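Local structure of lactaldehyde dehydrogenase (Escherichia coli, 2IMP) at residues G447-W452 with G459-H464. The protein oxidises L-lactaldehyde irreversibly to L-lactate with NAD+, also accepts glycolaldehyde and L-glyceraldehyde, and serves in the breakdown of L-fucose and L-rhamnose. Residues are numbered along the deposited sequence; the frame is centred on the assembly and turned at random.
Sequences GFHAGW and GADGKH. With LAC (lactic acid), chain E.
Phe448 carries CG anti to its backbone N (chi1 -169°), and His464 sets CG anti to its carbonyl carbon (chi1 -58°), torsions through which the two rings meet. His464 CB lies over the centre of the Phe448 ring in a CH-pi contact, 3.3 Å from the centroid, while the imidazole edge is turned toward the face of the phenyl ring in an edge-to-face pair, planes 52° apart. Ala450 CB covers the opposite face nearer the rim, so the phenyl is sandwiched. An alanine in place of Phe448 would probably open a gap between Ala450 CB and His464 CB and leave His464 without its aromatic partner.

The backbone beside it is consistent with a short antiparallel bridge fixing the main chain of a substrate-binding residue. His449 and Ala460 form a single hydrogen-bonded pair: His449 N donates to Ala460 O at 2.8 Å, and Ala460 N returns a bond to His449 O at 3.0 Å. Gly459 fits closely here, since a side chain on it would clash with Phe448 and Ala450. Water 1 adds a link from Gly447 O to His464 N. His449 NE2 lies 2.7 Å from O of the bound lactate, and a hydrogen bond from ND1 to Glu434 OE2 probably steadies the imidazole. Asp461 OD2 approaches His449 CB at 3.5 Å and makes a salt bridge to Arg161, which itself binds the lactate, while its OD1 is hydrogen-bonded to Tyr111 OH.

The bridge thus joins the loop between strands 434-437 and 452-453 to the approach to helix 462-467, with Arg161 of helix 155-168 packed against His449 and Ala460, and Glu125 of a second subunit hydrogen-bonded to His464 NE2.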
loop_
_atom_site.group_PDB
_atom_site.type_symbol
_atom_site.label_atom_id
_atom_site.label_comp_id
_atom_site.label_asym_id
_atom_site.label_seq_id
_atom_site.Cartn_x
_atom_site.Cartn_y
_atom_site.Cartn_z
ATOM N N GLY A 447 6.799 2.874 -14.076
ATOM C CA GLY A 447 6.101 4.125 -13.824
ATOM C C GLY A 447 4.618 3.968 -14.120
ATOM O O GLY A 447 4.069 2.869 -14.045
ATOM N N PHE A 448 3.951 5.069 -14.433
ATOM C CA PHE A 448 2.538 5.021 -14.774
ATOM C C PHE A 448 2.205 6.022 -15.890
ATOM O O PHE A 448 2.084 7.225 -15.659
ATOM C CB PHE A 448 1.657 5.277 -13.534
ATOM C CG PHE A 448 0.177 4.990 -13.756
ATOM C CD1 PHE A 448 -0.236 3.870 -14.482
ATOM C CD2 PHE A 448 -0.802 5.815 -13.200
ATOM C CE1 PHE A 448 -1.598 3.575 -14.656
ATOM C CE2 PHE A 448 -2.166 5.535 -13.363
ATOM C CZ PHE A 448 -2.566 4.404 -14.095
ATOM N N HIS A 449 2.135 5.498 -17.108
ATOM C CA HIS A 449 1.813 6.288 -18.282
ATOM C C HIS A 449 0.293 6.512 -18.379
ATOM O O HIS A 449 -0.443 5.661 -18.886
ATOM C CB HIS A 449 2.302 5.560 -19.534
ATOM C CG HIS A 449 2.403 6.428 -20.751
ATOM N ND1 HIS A 449 3.254 7.517 -20.817
ATOM C CD2 HIS A 449 1.824 6.329 -21.966
ATOM C CE1 HIS A 449 3.191 8.041 -22.028
ATOM N NE2 HIS A 449 2.333 7.341 -22.746
ATOM N N ALA A 450 -0.152 7.644 -17.845
ATOM C CA ALA A 450 -1.562 7.999 -17.832
ATOM C C ALA A 450 -1.780 9.488 -18.157
ATOM O O ALA A 450 -1.246 10.363 -17.482
ATOM C CB ALA A 450 -2.161 7.663 -16.471
ATOM N N GLY A 451 -2.566 9.756 -19.189
ATOM C CA GLY A 451 -2.779 11.132 -19.587
ATOM C C GLY A 451 -3.959 11.848 -18.977
ATOM O O GLY A 451 -5.003 11.255 -18.710
ATOM N N TRP A 452 -3.765 13.136 -18.733
ATOM C CA TRP A 452 -4.810 13.996 -18.205
ATOM C C TRP A 452 -5.700 14.521 -19.351
ATOM O O TRP A 452 -5.339 14.395 -20.523
ATOM C CB TRP A 452 -4.187 15.188 -17.488
ATOM C CG TRP A 452 -3.530 14.874 -16.178
ATOM C CD1 TRP A 452 -2.919 13.706 -15.816
ATOM C CD2 TRP A 452 -3.381 15.767 -15.072
ATOM N NE1 TRP A 452 -2.401 13.817 -14.548
ATOM C CE2 TRP A 452 -2.672 15.069 -14.067
ATOM C CE3 TRP A 452 -3.785 17.085 -14.827
ATOM C CZ2 TRP A 452 -2.348 15.655 -12.836
ATOM C CZ3 TRP A 452 -3.466 17.668 -13.600
ATOM C CH2 TRP A 452 -2.755 16.948 -12.621
ATOM N N GLY A 459 -4.778 4.016 -17.480
ATOM C CA GLY A 459 -3.376 4.167 -17.805
ATOM C C GLY A 459 -2.669 2.847 -17.998
ATOM O O GLY A 459 -3.295 1.789 -17.932
ATOM N N ALA A 460 -1.360 2.920 -18.238
ATOM C CA ALA A 460 -0.545 1.729 -18.445
ATOM C C ALA A 460 0.821 1.749 -17.717
ATOM O O ALA A 460 1.324 2.814 -17.332
ATOM C CB ALA A 460 -0.325 1.509 -19.942
ATOM N N ASP A 461 1.389 0.555 -17.556
ATOM C CA ASP A 461 2.679 0.335 -16.910
ATOM C C ASP A 461 2.650 0.302 -15.362
ATOM O O ASP A 461 1.722 0.809 -14.724
ATOM C CB ASP A 461 3.707 1.390 -17.347
ATOM C CG ASP A 461 3.752 1.596 -18.862
ATOM O OD1 ASP A 461 3.319 0.709 -19.621
ATOM O OD2 ASP A 461 4.244 2.658 -19.293
ATOM N N GLY A 462 3.680 -0.318 -14.793
ATOM C CA GLY A 462 3.812 -0.406 -13.352
ATOM C C GLY A 462 2.647 -1.034 -12.628
ATOM O O GLY A 462 1.795 -1.679 -13.231
ATOM N N LYS A 463 2.623 -0.845 -11.315
ATOM C CA LYS A 463 1.569 -1.391 -10.478
ATOM C C LYS A 463 0.154 -0.899 -10.866
ATOM O O LYS A 463 -0.798 -1.676 -10.933
ATOM C CB LYS A 463 1.852 -1.032 -9.017
ATOM C CG LYS A 463 0.875 -1.617 -8.016
ATOM C CD LYS A 463 1.190 -1.121 -6.612
ATOM C CE LYS A 463 1.041 0.398 -6.520
ATOM N NZ LYS A 463 1.483 0.923 -5.195
ATOM N N HIS A 464 0.040 0.395 -11.122
ATOM C CA HIS A 464 -1.241 0.970 -11.488
ATOM C C HIS A 464 -1.745 0.491 -12.855
ATOM O O HIS A 464 -2.943 0.340 -13.059
ATOM C CB HIS A 464 -1.148 2.494 -11.435
ATOM C CG HIS A 464 -0.738 3.007 -10.089
ATOM N ND1 HIS A 464 -1.511 2.838 -8.961
ATOM C CD2 HIS A 464 0.398 3.621 -9.680
ATOM C CE1 HIS A 464 -0.871 3.318 -7.916
ATOM N NE2 HIS A 464 0.291 3.800 -8.317
HETATM C C LAC E . 3.954 5.780 -25.733
HETATM C CA LAC E . 3.357 5.619 -27.099
HETATM C CB LAC E . 4.007 4.417 -27.806
HETATM O O LAC E . 3.245 5.676 -24.733
HETATM O OHN LAC E . 1.948 5.353 -26.992
HETATM O OXT LAC E . 5.253 6.080 -25.617
HETATM O O HOH W 1 2.319 2.349 -12.026
#